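Local structure of catechol 1,2-dioxygenase (Acinetobacter sp., 1DLM) at residues 225-230 against 288-293; 164-169 against 177-182; 99-104 against 235-240. The protein catalyses the iron(III)-dependent intradiol cleavage of catechol by molecular oxygen to cis,cis-muconate, the first step in converting catechol along the beta-ketoadipate pathway. All coordinates share one frame; numbering follows the deposited sequence.

Contact 1 of 3, residues 225-230 against 288-293; sequences IHYFVS and FDLKLT. With FE (Fe (III) ion), chain C.
The hydroxyl of Tyr227 is hydrogen-bonded to that of Tyr190, which fixes one end of a phenol whose ring packs against Phe288 and Leu290. The setting is the beta-sheet core of an intradiol dioxygenase, and it illustrates how two strands can be joined by side chains alone. Strands 220-230 and 283-291 belong to the same curled mixed sheet, yet no hydrogen bond links 225-230 to 288-293, and even the closest CA atoms, of Val229 and Leu292, stand 8.0 Å apart. Strand alternation sorts the side chains: Tyr227 and Val229 face residues 288-293, whereas His226 holds iron through NE2 at 2.0 Å. Phe288 turns an edge toward the face of the Tyr227 ring in a T-shaped pair, with centroids 5.9 Å apart and planes inclined at 60°. Leu290 fills the angle between tyrosine and valine, its CD1 lying 4.0 Å from Tyr227 CE2 and its CD2 reaching both residues. Ile140 of strand 133-141 packs on Val229 and Leu290 as well. Val229 divides its methyls because CG1 is anti to the backbone N (chi1 -176°): CG1 meets Leu292 CD2 at 3.6 Å, while CG2 presses on Leu290 CD2 at a tight 3.4 Å.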
ATOM      1  N   ILE A 225      24.946  13.575  -0.643  1.00 15.67           N
ATOM      2  CA  ILE A 225      25.642  12.602  -1.468  1.00 16.01           C
ATOM      3  C   ILE A 225      25.643  11.271  -0.730  1.00 16.16           C
ATOM      4  O   ILE A 225      26.045  11.187   0.431  1.00 17.01           O
ATOM      5  CB  ILE A 225      27.094  13.065  -1.748  1.00 15.42           C
ATOM      6  CG1 ILE A 225      27.069  14.460  -2.391  1.00 14.01           C
ATOM      7  CG2 ILE A 225      27.801  12.056  -2.656  1.00 15.73           C
ATOM      8  CD1 ILE A 225      28.444  15.074  -2.630  1.00 13.79           C
ATOM      9  N   HIS A 226      25.174  10.244  -1.422  1.00 15.71           N
ATOM     10  CA  HIS A 226      25.052   8.905  -0.871  1.00 16.64           C
ATOM     11  C   HIS A 226      26.337   8.099  -0.961  1.00 16.19           C
ATOM     12  O   HIS A 226      27.063   8.181  -1.948  1.00 16.60           O
ATOM     13  CB  HIS A 226      23.950   8.152  -1.622  1.00 16.57           C
ATOM     14  CG  HIS A 226      22.584   8.744  -1.461  1.00 16.65           C
ATOM     15  ND1 HIS A 226      21.775   8.471  -0.378  1.00 14.44           N
ATOM     16  CD2 HIS A 226      21.887   9.601  -2.244  1.00 14.69           C
ATOM     17  CE1 HIS A 226      20.640   9.135  -0.503  1.00 13.03           C
ATOM     18  NE2 HIS A 226      20.683   9.829  -1.625  1.00 13.47           N
ATOM     19  N   TYR A 227      26.590   7.309   0.078  1.00 17.02           N
ATOM     20  CA  TYR A 227      27.760   6.448   0.146  1.00 16.96           C
ATOM     21  C   TYR A 227      27.429   5.011   0.539  1.00 18.19           C
ATOM     22  O   TYR A 227      26.511   4.748   1.314  1.00 18.29           O
ATOM     23  CB  TYR A 227      28.768   6.940   1.186  1.00 16.40           C
ATOM     24  CG  TYR A 227      29.667   8.078   0.785  1.00 18.36           C
ATOM     25  CD1 TYR A 227      29.201   9.399   0.761  1.00 19.66           C
ATOM     26  CD2 TYR A 227      31.008   7.841   0.472  1.00 15.61           C
ATOM     27  CE1 TYR A 227      30.059  10.459   0.440  1.00 22.37           C
ATOM     28  CE2 TYR A 227      31.873   8.887   0.148  1.00 19.98           C
ATOM     29  CZ  TYR A 227      31.390  10.191   0.138  1.00 22.26           C
ATOM     30  OH  TYR A 227      32.238  11.227  -0.163  1.00 23.67           O
ATOM     31  N   PHE A 228      28.224   4.100  -0.008  1.00 18.43           N
ATOM     32  CA  PHE A 228      28.202   2.675   0.284  1.00 19.41           C
ATOM     33  C   PHE A 228      29.712   2.430   0.337  1.00 20.64           C
ATOM     34  O   PHE A 228      30.436   2.761  -0.610  1.00 21.01           O
ATOM     35  CB  PHE A 228      27.602   1.852  -0.860  1.00 19.48           C
ATOM     36  CG  PHE A 228      26.198   1.362  -0.610  1.00 19.30           C
ATOM     37  CD1 PHE A 228      25.639   1.400   0.660  1.00 19.46           C
ATOM     38  CD2 PHE A 228      25.435   0.855  -1.660  1.00 16.48           C
ATOM     39  CE1 PHE A 228      24.341   0.942   0.875  1.00 17.31           C
ATOM     40  CE2 PHE A 228      24.134   0.399  -1.453  1.00 17.39           C
ATOM     41  CZ  PHE A 228      23.590   0.442  -0.186  1.00 16.49           C
ATOM     42  N   VAL A 229      30.196   1.909   1.455  1.00 20.47           N
ATOM     43  CA  VAL A 229      31.613   1.610   1.577  1.00 20.81           C
ATOM     44  C   VAL A 229      31.750   0.203   2.142  1.00 23.16           C
ATOM     45  O   VAL A 229      31.316  -0.076   3.261  1.00 23.29           O
ATOM     46  CB  VAL A 229      32.341   2.604   2.512  1.00 20.88           C
ATOM     47  CG1 VAL A 229      33.838   2.300   2.536  1.00 17.37           C
ATOM     48  CG2 VAL A 229      32.106   4.015   2.045  1.00 19.99           C
ATOM     49  N   SER A 230      32.333  -0.693   1.357  1.00 23.48           N
ATOM     50  CA  SER A 230      32.538  -2.058   1.816  1.00 24.32           C
ATOM     51  C   SER A 230      34.013  -2.465   1.697  1.00 24.95           C
ATOM     52  O   SER A 230      34.770  -1.904   0.894  1.00 24.86           O
ATOM     53  CB  SER A 230      31.636  -3.019   1.031  1.00 24.51           C
ATOM     54  OG  SER A 230      31.808  -2.866  -0.363  1.00 26.13           O
ATOM     55  N   PHE A 288      36.044  14.148   2.673  1.00 23.71           N
ATOM     56  CA  PHE A 288      35.298  13.357   3.642  1.00 23.65           C
ATOM     57  C   PHE A 288      35.906  11.970   3.812  1.00 23.51           C
ATOM     58  O   PHE A 288      35.937  11.170   2.871  1.00 21.65           O
ATOM     59  CB  PHE A 288      33.830  13.236   3.226  1.00 24.38           C
ATOM     60  CG  PHE A 288      32.955  12.634   4.290  1.00 27.03           C
ATOM     61  CD1 PHE A 288      32.776  13.286   5.508  1.00 28.19           C
ATOM     62  CD2 PHE A 288      32.328  11.406   4.090  1.00 27.21           C
ATOM     63  CE1 PHE A 288      31.987  12.725   6.520  1.00 28.38           C
ATOM     64  CE2 PHE A 288      31.540  10.838   5.092  1.00 26.74           C
ATOM     65  CZ  PHE A 288      31.371  11.500   6.310  1.00 28.10           C
ATOM     66  N   ASP A 289      36.409  11.699   5.013  1.00 22.29           N
ATOM     67  CA  ASP A 289      36.999  10.397   5.289  1.00 23.13           C
ATOM     68  C   ASP A 289      35.958   9.552   5.987  1.00 21.61           C
ATOM     69  O   ASP A 289      35.118  10.073   6.727  1.00 20.54           O
ATOM     70  CB  ASP A 289      38.221  10.507   6.206  1.00 22.50           C
ATOM     71  CG  ASP A 289      39.243  11.491   5.702  1.00 24.06           C
ATOM     72  OD1 ASP A 289      39.570  11.457   4.497  1.00 23.41           O
ATOM     73  OD2 ASP A 289      39.727  12.288   6.525  1.00 24.49           O
ATOM     74  N   LEU A 290      36.008   8.250   5.743  1.00 20.95           N
ATOM     75  CA  LEU A 290      35.078   7.343   6.384  1.00 21.09           C
ATOM     76  C   LEU A 290      35.870   6.271   7.113  1.00 22.48           C
ATOM     77  O   LEU A 290      36.892   5.803   6.614  1.00 22.89           O
ATOM     78  CB  LEU A 290      34.154   6.694   5.349  1.00 21.20           C
ATOM     79  CG  LEU A 290      33.268   7.629   4.511  1.00 20.34           C
ATOM     80  CD1 LEU A 290      34.090   8.233   3.393  1.00 20.44           C
ATOM     81  CD2 LEU A 290      32.101   6.849   3.920  1.00 20.61           C
ATOM     82  N   LYS A 291      35.419   5.908   8.310  1.00 23.89           N
ATOM     83  CA  LYS A 291      36.073   4.856   9.076  1.00 23.39           C
ATOM     84  C   LYS A 291      35.071   3.711   9.235  1.00 22.58           C
ATOM     85  O   LYS A 291      33.930   3.916   9.663  1.00 20.91           O
ATOM     86  CB  LYS A 291      36.522   5.354  10.444  1.00 24.45           C
ATOM     87  CG  LYS A 291      37.315   4.305  11.196  1.00 28.61           C
ATOM     88  CD  LYS A 291      37.775   4.809  12.539  1.00 31.26           C
ATOM     89  CE  LYS A 291      38.582   3.755  13.272  1.00 33.22           C
ATOM     90  NZ  LYS A 291      39.020   4.267  14.598  1.00 34.77           N
ATOM     91  N   LEU A 292      35.512   2.510   8.876  1.00 22.19           N
ATOM     92  CA  LEU A 292      34.684   1.317   8.914  1.00 22.32           C
ATOM     93  C   LEU A 292      34.801   0.523  10.218  1.00 23.82           C
ATOM     94  O   LEU A 292      35.799   0.623  10.929  1.00 25.84           O
ATOM     95  CB  LEU A 292      35.053   0.415   7.730  1.00 20.67           C
ATOM     96  CG  LEU A 292      35.042   1.047   6.332  1.00 19.42           C
ATOM     97  CD1 LEU A 292      35.321  -0.021   5.307  1.00 19.61           C
ATOM     98  CD2 LEU A 292      33.706   1.698   6.051  1.00 20.67           C
ATOM     99  N   THR A 293      33.774  -0.264  10.526  1.00 23.93           N
ATOM    100  CA  THR A 293      33.773  -1.092  11.726  1.00 23.34           C
ATOM    101  C   THR A 293      33.994  -2.553  11.335  1.00 23.96           C
ATOM    102  O   THR A 293      33.687  -2.962  10.211  1.00 22.78           O
ATOM    103  CB  THR A 293      32.439  -0.992  12.494  1.00 22.83           C
ATOM    104  OG1 THR A 293      31.363  -1.391  11.640  1.00 22.98           O
ATOM    105  CG2 THR A 293      32.196   0.425  12.970  1.00 21.71           C
TER
HETATM  106 FE    FE C 400      19.185  10.966  -2.169  1.00 21.73          FE
HETATM  107  O   HOH W   1      17.507   9.256  -2.015  1.00 15.92           O

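Contact 2 of 3, residues 164-169 against 177-182; sequences YSHFDP and NMRRSI. With FE (Fe (III) ion), chain C.
Arg179 reaches into the turn at Ser165 with its chain extended from CG to NE, and the three rings round its flat end are turned differently, two shallowly and one steeply. Tyr164 to Phe167 form a type II beta turn, closed by a hydrogen bond from Phe167 N to Tyr164 O, 3.2 Å. Ser165 O lies in the guanidinium plane and is gripped side-on by two nitrogens: NH2, at 2.9 Å from Ser165 O, approaches in the carbonyl plane, while NE, at 3.2 Å from the same oxygen, comes from above it. This fork, with a further bond from NH2 to Leu109 O, fixes the rotation of the guanidinium. Its plane is 26° from the Tyr164 ring and 32° from the His166 imidazole but stands steeply, at 74°, to Phe167, whose ring edge brings CE2 within 3.4 Å of Arg179 NH2. Ser165 OG donates to a lone pair of Asn177 O at 2.8 Å and receives a weak bond from Arg179 NE. A water spans Ser165 N and Asn177 O. The turn that carries Tyr164, bound to iron through OH at 1.8 Å, is thus tied to the start of a strand. Strand 179-183 runs on between 152-156, antiparallel to it, and 116-118, parallel to it, while Val111 of strand 111-112 packs against His166, Phe167 and Arg179.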
ATOM      1  N   TYR A 164      18.157  12.029 -10.127  1.00 20.72           N
ATOM      2  CA  TYR A 164      19.207  11.026 -10.200  1.00 20.98           C
ATOM      3  C   TYR A 164      19.024  10.296 -11.521  1.00 21.36           C
ATOM      4  O   TYR A 164      17.906  10.201 -12.031  1.00 21.69           O
ATOM      5  CB  TYR A 164      19.068   9.975  -9.100  1.00 20.47           C
ATOM      6  CG  TYR A 164      19.291  10.435  -7.681  1.00 20.03           C
ATOM      7  CD1 TYR A 164      18.391  11.298  -7.048  1.00 19.77           C
ATOM      8  CD2 TYR A 164      20.371   9.946  -6.945  1.00 17.57           C
ATOM      9  CE1 TYR A 164      18.564  11.656  -5.710  1.00 17.67           C
ATOM     10  CE2 TYR A 164      20.551  10.293  -5.618  1.00 17.15           C
ATOM     11  CZ  TYR A 164      19.647  11.147  -5.006  1.00 17.91           C
ATOM     12  OH  TYR A 164      19.852  11.501  -3.699  1.00 19.34           O
ATOM     13  N   SER A 165      20.111   9.766 -12.069  1.00 21.89           N
ATOM     14  CA  SER A 165      20.017   9.008 -13.302  1.00 21.34           C
ATOM     15  C   SER A 165      19.178   7.768 -12.975  1.00 22.74           C
ATOM     16  O   SER A 165      19.285   7.220 -11.873  1.00 23.91           O
ATOM     17  CB  SER A 165      21.411   8.602 -13.791  1.00 20.14           C
ATOM     18  OG  SER A 165      22.089   7.827 -12.822  1.00 19.29           O
ATOM     19  N   HIS A 166      18.341   7.358 -13.931  1.00 23.34           N
ATOM     20  CA  HIS A 166      17.440   6.202 -13.817  1.00 25.15           C
ATOM     21  C   HIS A 166      16.115   6.518 -13.128  1.00 26.54           C
ATOM     22  O   HIS A 166      15.202   5.701 -13.139  1.00 26.33           O
ATOM     23  CB  HIS A 166      18.127   5.030 -13.116  1.00 24.75           C
ATOM     24  CG  HIS A 166      19.366   4.571 -13.812  1.00 28.19           C
ATOM     25  ND1 HIS A 166      19.357   4.074 -15.095  1.00 29.85           N
ATOM     26  CD2 HIS A 166      20.663   4.585 -13.424  1.00 30.75           C
ATOM     27  CE1 HIS A 166      20.593   3.801 -15.470  1.00 30.29           C
ATOM     28  NE2 HIS A 166      21.405   4.101 -14.474  1.00 29.74           N
ATOM     29  N   PHE A 167      16.003   7.703 -12.539  1.00 27.44           N
ATOM     30  CA  PHE A 167      14.764   8.106 -11.886  1.00 29.08           C
ATOM     31  C   PHE A 167      14.435   9.527 -12.314  1.00 30.70           C
ATOM     32  O   PHE A 167      13.703  10.234 -11.631  1.00 31.09           O
ATOM     33  CB  PHE A 167      14.901   8.041 -10.360  1.00 26.15           C
ATOM     34  CG  PHE A 167      15.351   6.709  -9.860  1.00 25.13           C
ATOM     35  CD1 PHE A 167      14.447   5.664  -9.725  1.00 24.80           C
ATOM     36  CD2 PHE A 167      16.689   6.472  -9.585  1.00 23.86           C
ATOM     37  CE1 PHE A 167      14.872   4.399  -9.325  1.00 24.50           C
ATOM     38  CE2 PHE A 167      17.126   5.211  -9.184  1.00 24.65           C
ATOM     39  CZ  PHE A 167      16.217   4.173  -9.055  1.00 24.95           C
ATOM     40  N   ASP A 168      14.978   9.933 -13.457  1.00 34.19           N
ATOM     41  CA  ASP A 168      14.761  11.277 -13.976  1.00 38.59           C
ATOM     42  C   ASP A 168      13.415  11.328 -14.688  1.00 41.91           C
ATOM     43  O   ASP A 168      13.229  10.679 -15.715  1.00 42.23           O
ATOM     44  CB  ASP A 168      15.875  11.652 -14.953  1.00 39.90           C
ATOM     45  CG  ASP A 168      15.949  13.142 -15.194  1.00 42.13           C
ATOM     46  OD1 ASP A 168      14.882  13.746 -15.418  1.00 42.14           O
ATOM     47  OD2 ASP A 168      17.069  13.710 -15.165  1.00 42.44           O
ATOM     48  N   PRO A 169      12.466  12.124 -14.161  1.00 44.30           N
ATOM     49  CA  PRO A 169      11.120  12.279 -14.719  1.00 45.95           C
ATOM     50  C   PRO A 169      11.180  12.820 -16.133  1.00 48.37           C
ATOM     51  O   PRO A 169      10.431  12.393 -17.012  1.00 50.15           O
ATOM     52  CB  PRO A 169      10.470  13.269 -13.755  1.00 45.35           C
ATOM     53  CG  PRO A 169      11.210  13.009 -12.465  1.00 44.97           C
ATOM     54  CD  PRO A 169      12.612  13.013 -13.001  1.00 44.77           C
ATOM     55  N   ASN A 177      24.718   8.055 -14.769  1.00 20.36           N
ATOM     56  CA  ASN A 177      25.293   9.375 -14.660  1.00 20.37           C
ATOM     57  C   ASN A 177      25.309   9.685 -13.161  1.00 20.49           C
ATOM     58  O   ASN A 177      24.346   9.386 -12.452  1.00 21.00           O
ATOM     59  CB  ASN A 177      24.450  10.396 -15.428  1.00 18.36           C
ATOM     60  CG  ASN A 177      25.068  11.780 -15.417  1.00 20.94           C
ATOM     61  OD1 ASN A 177      26.264  11.940 -15.675  1.00 20.77           O
ATOM     62  ND2 ASN A 177      24.256  12.792 -15.137  1.00 20.73           N
ATOM     63  N   MET A 178      26.420  10.246 -12.690  1.00 20.00           N
ATOM     64  CA  MET A 178      26.615  10.609 -11.289  1.00 20.38           C
ATOM     65  C   MET A 178      26.536   9.418 -10.328  1.00 20.56           C
ATOM     66  O   MET A 178      26.165   9.566  -9.168  1.00 21.34           O
ATOM     67  CB  MET A 178      25.615  11.698 -10.898  1.00 20.52           C
ATOM     68  CG  MET A 178      25.757  12.964 -11.747  1.00 20.20           C
ATOM     69  SD  MET A 178      24.551  14.235 -11.369  1.00 25.49           S
ATOM     70  CE  MET A 178      23.024  13.338 -11.628  1.00 20.75           C
ATOM     71  N   ARG A 179      26.902   8.241 -10.827  1.00 21.00           N
ATOM     72  CA  ARG A 179      26.912   7.006 -10.040  1.00 20.63           C
ATOM     73  C   ARG A 179      28.224   6.288 -10.347  1.00 21.68           C
ATOM     74  O   ARG A 179      28.501   5.976 -11.506  1.00 20.54           O
ATOM     75  CB  ARG A 179      25.744   6.092 -10.434  1.00 20.45           C
ATOM     76  CG  ARG A 179      24.351   6.647 -10.162  1.00 19.70           C
ATOM     77  CD  ARG A 179      23.273   5.703 -10.719  1.00 17.34           C
ATOM     78  NE  ARG A 179      21.922   6.199 -10.480  1.00 18.82           N
ATOM     79  CZ  ARG A 179      21.356   6.279  -9.280  1.00 19.54           C
ATOM     80  NH1 ARG A 179      22.028   5.888  -8.205  1.00 17.12           N
ATOM     81  NH2 ARG A 179      20.126   6.768  -9.153  1.00 18.00           N
ATOM     82  N   ARG A 180      29.027   6.019  -9.323  1.00 19.72           N
ATOM     83  CA  ARG A 180      30.303   5.344  -9.545  1.00 18.60           C
ATOM     84  C   ARG A 180      30.780   4.528  -8.358  1.00 20.10           C
ATOM     85  O   ARG A 180      30.389   4.771  -7.216  1.00 19.41           O
ATOM     86  CB  ARG A 180      31.391   6.363  -9.880  1.00 17.30           C
ATOM     87  CG  ARG A 180      31.236   7.066 -11.201  1.00 18.73           C
ATOM     88  CD  ARG A 180      31.443   6.124 -12.374  1.00 17.90           C
ATOM     89  NE  ARG A 180      31.399   6.853 -13.638  1.00 21.74           N
ATOM     90  CZ  ARG A 180      30.299   7.391 -14.160  1.00 25.89           C
ATOM     91  NH1 ARG A 180      29.133   7.261 -13.547  1.00 26.50           N
ATOM     92  NH2 ARG A 180      30.360   8.040 -15.314  1.00 26.69           N
ATOM     93  N   SER A 181      31.637   3.557  -8.651  1.00 19.86           N
ATOM     94  CA  SER A 181      32.231   2.718  -7.623  1.00 20.94           C
ATOM     95  C   SER A 181      33.718   2.992  -7.723  1.00 20.37           C
ATOM     96  O   SER A 181      34.280   2.999  -8.816  1.00 19.29           O
ATOM     97  CB  SER A 181      31.965   1.237  -7.893  1.00 21.45           C
ATOM     98  OG  SER A 181      30.578   0.965  -7.925  1.00 24.35           O
ATOM     99  N   ILE A 182      34.356   3.235  -6.591  1.00 20.60           N
ATOM    100  CA  ILE A 182      35.777   3.499  -6.612  1.00 21.98           C
ATOM    101  C   ILE A 182      36.511   2.657  -5.605  1.00 20.64           C
ATOM    102  O   ILE A 182      36.110   2.561  -4.451  1.00 19.61           O
ATOM    103  CB  ILE A 182      36.075   4.964  -6.321  1.00 24.59           C
ATOM    104  CG1 ILE A 182      35.387   5.828  -7.368  1.00 26.21           C
ATOM    105  CG2 ILE A 182      37.587   5.208  -6.334  1.00 25.69           C
ATOM    106  CD1 ILE A 182      35.731   7.252  -7.245  1.00 30.36           C
TER
HETATM  107 FE    FE C 400      19.185  10.966  -2.169  1.00 21.73          FE
HETATM  108  O   HOH W   2      22.494   9.985 -10.316  1.00 22.34           O
HETATM  109  O   HOH W   1      17.507   9.256  -2.015  1.00 15.92           O

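Contact 3 of 3, residues 99-104 against 235-240; sequences NATPRT and RKLTTQ
Thr239 donates from OG1 to Pro102 O at 2.8 Å, almost in line with the carbonyl bond, and so pins the loop after helix 80-94 onto strand 237-243 of the sheet core. The rotamer makes this possible: OG1 swings anti to the backbone N (chi1 -169°). A backbone bond from Thr104 N to Thr238 O, 3.2 Å long, adds a second tie, and Arg103 CA makes a CH...O contact with that same oxygen. Thr104 has nearly the same first torsion as Thr239 but uses it to send OG1 to Ala256 O; its methyl CG2 is left between backbone N and carbonyl carbon, where it meets Gln240 CG at 3.5 Å. Gln240 also has its CG between those two backbone atoms, then runs extended toward the iron site, touching His224 and His226. Further back, Thr101 hydrogen-bonds through OG1 to Lys291 N while CG2 lies 3.7 Å from Leu237 CD2, the two side chains crossing at about a right angle.

The arginines show how bent chains can converge on acids. Arg103 folds at chi3 (58°) and Arg235 folds there in the other sense (-61°), and their NH2 atoms end 4.0 Å apart with the guanidinium planes almost perpendicular. The amide of Asn99 is nearly coplanar with the Arg235 guanidinium, OD1 lying 2.9 Å from NH2, and Asn99 ND2 is hydrogen-bonded to Asp92. Both arginines form salt bridges with Asp92, and Arg103 has a second with Asp89. With carboxylates of helix 80-94 gathered around them, the two positive charges are probably largely balanced; the salt bridges tie that helix to the loop and to residues 235-240, with Asn99 adding a neutral donor.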
ATOM      1  N   ASN A  99      30.634   3.412  16.327  1.00 53.91           N
ATOM      2  CA  ASN A  99      30.690   3.702  14.899  1.00 51.74           C
ATOM      3  C   ASN A  99      31.301   5.059  14.583  1.00 50.39           C
ATOM      4  O   ASN A  99      30.611   6.085  14.614  1.00 50.76           O
ATOM      5  CB  ASN A  99      29.288   3.619  14.288  1.00 53.32           C
ATOM      6  CG  ASN A  99      28.709   2.222  14.353  1.00 53.57           C
ATOM      7  OD1 ASN A  99      29.267   1.281  13.786  1.00 55.58           O
ATOM      8  ND2 ASN A  99      27.588   2.076  15.049  1.00 53.11           N
ATOM      9  N   ALA A 100      32.596   5.050  14.268  1.00 46.14           N
ATOM     10  CA  ALA A 100      33.317   6.271  13.944  1.00 41.00           C
ATOM     11  C   ALA A 100      32.512   7.110  12.949  1.00 36.56           C
ATOM     12  O   ALA A 100      32.232   8.285  13.197  1.00 36.68           O
ATOM     13  CB  ALA A 100      34.684   5.925  13.369  1.00 43.08           C
ATOM     14  N   THR A 101      32.157   6.512  11.818  1.00 29.39           N
ATOM     15  CA  THR A 101      31.361   7.215  10.822  1.00 24.68           C
ATOM     16  C   THR A 101      29.913   6.791  11.009  1.00 22.97           C
ATOM     17  O   THR A 101      29.558   5.641  10.767  1.00 22.06           O
ATOM     18  CB  THR A 101      31.794   6.864   9.379  1.00 23.57           C
ATOM     19  OG1 THR A 101      33.121   7.343   9.148  1.00 22.74           O
ATOM     20  CG2 THR A 101      30.850   7.504   8.361  1.00 22.09           C
ATOM     21  N   PRO A 102      29.061   7.715  11.469  1.00 21.34           N
ATOM     22  CA  PRO A 102      27.645   7.421  11.685  1.00 20.31           C
ATOM     23  C   PRO A 102      26.915   6.960  10.426  1.00 19.86           C
ATOM     24  O   PRO A 102      27.126   7.503   9.338  1.00 20.92           O
ATOM     25  CB  PRO A 102      27.110   8.754  12.218  1.00 20.95           C
ATOM     26  CG  PRO A 102      28.034   9.768  11.557  1.00 21.24           C
ATOM     27  CD  PRO A 102      29.350   9.102  11.867  1.00 21.08           C
ATOM     28  N   ARG A 103      26.068   5.944  10.577  1.00 17.86           N
ATOM     29  CA  ARG A 103      25.284   5.434   9.453  1.00 18.36           C
ATOM     30  C   ARG A 103      24.072   6.331   9.295  1.00 18.39           C
ATOM     31  O   ARG A 103      23.740   7.091  10.202  1.00 19.15           O
ATOM     32  CB  ARG A 103      24.757   4.021   9.735  1.00 16.86           C
ATOM     33  CG  ARG A 103      23.835   3.925  10.964  1.00 17.38           C
ATOM     34  CD  ARG A 103      23.028   2.629  10.975  1.00 15.05           C
ATOM     35  NE  ARG A 103      23.854   1.422  10.959  1.00 16.62           N
ATOM     36  CZ  ARG A 103      24.477   0.918  12.018  1.00 16.02           C
ATOM     37  NH1 ARG A 103      24.351   1.499  13.200  1.00 17.86           N
ATOM     38  NH2 ARG A 103      25.205  -0.183  11.900  1.00 18.42           N
ATOM     39  N   THR A 104      23.433   6.266   8.133  1.00 16.30           N
ATOM     40  CA  THR A 104      22.188   6.991   7.937  1.00 16.20           C
ATOM     41  C   THR A 104      21.450   6.256   6.819  1.00 16.53           C
ATOM     42  O   THR A 104      21.993   5.299   6.247  1.00 15.91           O
ATOM     43  CB  THR A 104      22.383   8.517   7.675  1.00 14.64           C
ATOM     44  OG1 THR A 104      21.138   9.180   7.924  1.00 13.53           O
ATOM     45  CG2 THR A 104      22.831   8.801   6.253  1.00 11.85           C
ATOM     46  N   ARG A 235      32.220  -4.353   8.133  1.00 22.17           N
ATOM     47  CA  ARG A 235      30.791  -4.317   7.839  1.00 20.58           C
ATOM     48  C   ARG A 235      30.572  -3.303   6.729  1.00 19.59           C
ATOM     49  O   ARG A 235      31.404  -2.413   6.523  1.00 19.21           O
ATOM     50  CB  ARG A 235      29.989  -3.916   9.084  1.00 20.88           C
ATOM     51  CG  ARG A 235      30.144  -4.884  10.257  1.00 21.80           C
ATOM     52  CD  ARG A 235      29.149  -4.595  11.360  1.00 19.57           C
ATOM     53  NE  ARG A 235      29.310  -3.255  11.907  1.00 17.11           N
ATOM     54  CZ  ARG A 235      28.523  -2.743  12.848  1.00 20.21           C
ATOM     55  NH1 ARG A 235      27.521  -3.457  13.341  1.00 21.10           N
ATOM     56  NH2 ARG A 235      28.733  -1.514  13.291  1.00 18.52           N
ATOM     57  N   LYS A 236      29.471  -3.438   5.999  1.00 18.14           N
ATOM     58  CA  LYS A 236      29.189  -2.504   4.917  1.00 19.72           C
ATOM     59  C   LYS A 236      28.595  -1.245   5.532  1.00 21.36           C
ATOM     60  O   LYS A 236      27.649  -1.318   6.326  1.00 22.25           O
ATOM     61  CB  LYS A 236      28.210  -3.114   3.908  1.00 20.00           C
ATOM     62  CG  LYS A 236      28.048  -2.277   2.647  1.00 21.73           C
ATOM     63  CD  LYS A 236      27.169  -2.967   1.625  1.00 25.28           C
ATOM     64  CE  LYS A 236      27.105  -2.168   0.325  1.00 26.72           C
ATOM     65  NZ  LYS A 236      26.383  -2.902  -0.755  1.00 29.27           N
ATOM     66  N   LEU A 237      29.174  -0.099   5.184  1.00 19.96           N
ATOM     67  CA  LEU A 237      28.712   1.179   5.697  1.00 19.47           C
ATOM     68  C   LEU A 237      27.797   1.901   4.711  1.00 18.86           C
ATOM     69  O   LEU A 237      28.128   2.058   3.533  1.00 16.77           O
ATOM     70  CB  LEU A 237      29.911   2.075   6.027  1.00 20.68           C
ATOM     71  CG  LEU A 237      29.603   3.523   6.432  1.00 21.69           C
ATOM     72  CD1 LEU A 237      28.758   3.555   7.693  1.00 22.59           C
ATOM     73  CD2 LEU A 237      30.905   4.264   6.650  1.00 22.08           C
ATOM     74  N   THR A 238      26.633   2.315   5.203  1.00 18.08           N
ATOM     75  CA  THR A 238      25.678   3.068   4.399  1.00 17.67           C
ATOM     76  C   THR A 238      25.607   4.398   5.109  1.00 18.46           C
ATOM     77  O   THR A 238      25.348   4.449   6.316  1.00 19.65           O
ATOM     78  CB  THR A 238      24.268   2.454   4.406  1.00 16.31           C
ATOM     79  OG1 THR A 238      24.312   1.151   3.818  1.00 15.61           O
ATOM     80  CG2 THR A 238      23.299   3.325   3.605  1.00 17.41           C
ATOM     81  N   THR A 239      25.858   5.477   4.382  1.00 16.67           N
ATOM     82  CA  THR A 239      25.809   6.790   4.998  1.00 15.58           C
ATOM     83  C   THR A 239      25.695   7.839   3.908  1.00 15.45           C
ATOM     84  O   THR A 239      25.443   7.517   2.747  1.00 12.23           O
ATOM     85  CB  THR A 239      27.077   7.043   5.870  1.00 15.57           C
ATOM     86  OG1 THR A 239      26.891   8.224   6.657  1.00 14.39           O
ATOM     87  CG2 THR A 239      28.314   7.219   5.002  1.00 16.20           C
ATOM     88  N   GLN A 240      25.854   9.097   4.284  1.00 15.75           N
ATOM     89  CA  GLN A 240      25.788  10.162   3.306  1.00 18.10           C
ATOM     90  C   GLN A 240      26.389  11.416   3.919  1.00 18.08           C
ATOM     91  O   GLN A 240      26.705  11.469   5.114  1.00 18.59           O
ATOM     92  CB  GLN A 240      24.336  10.446   2.920  1.00 18.49           C
ATOM     93  CG  GLN A 240      23.609  11.306   3.940  1.00 21.65           C
ATOM     94  CD  GLN A 240      22.202  11.688   3.510  1.00 22.24           C
ATOM     95  OE1 GLN A 240      21.596  12.600   4.078  1.00 25.39           O
ATOM     96  NE2 GLN A 240      21.672  10.988   2.517  1.00 18.58           N
TER

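Contacts 1 and 3 are close companions, with centres about 6 Å apart, because strands 220-230 and 237-243 are antiparallel neighbours. Segment 288-293 of contact 1 also meets 235-240 of contact 3: Thr293 OG1 lies 2.8 Å from Arg235 NE, a probable hydrogen bond. Contact 2 is more remote, its centre about 18 Å from that of contact 1 and about 21 Å from that of contact 3. The iron nevertheless unites contacts 1 and 2. His226 NE2 and Tyr164 OH, 2.8 Å apart, both bind it, together with His224, Tyr200 and a shared water. Contact 3 supplies no ligand, but the Gln240 side chain comes to about 5 Å from the metal, next to the two histidines.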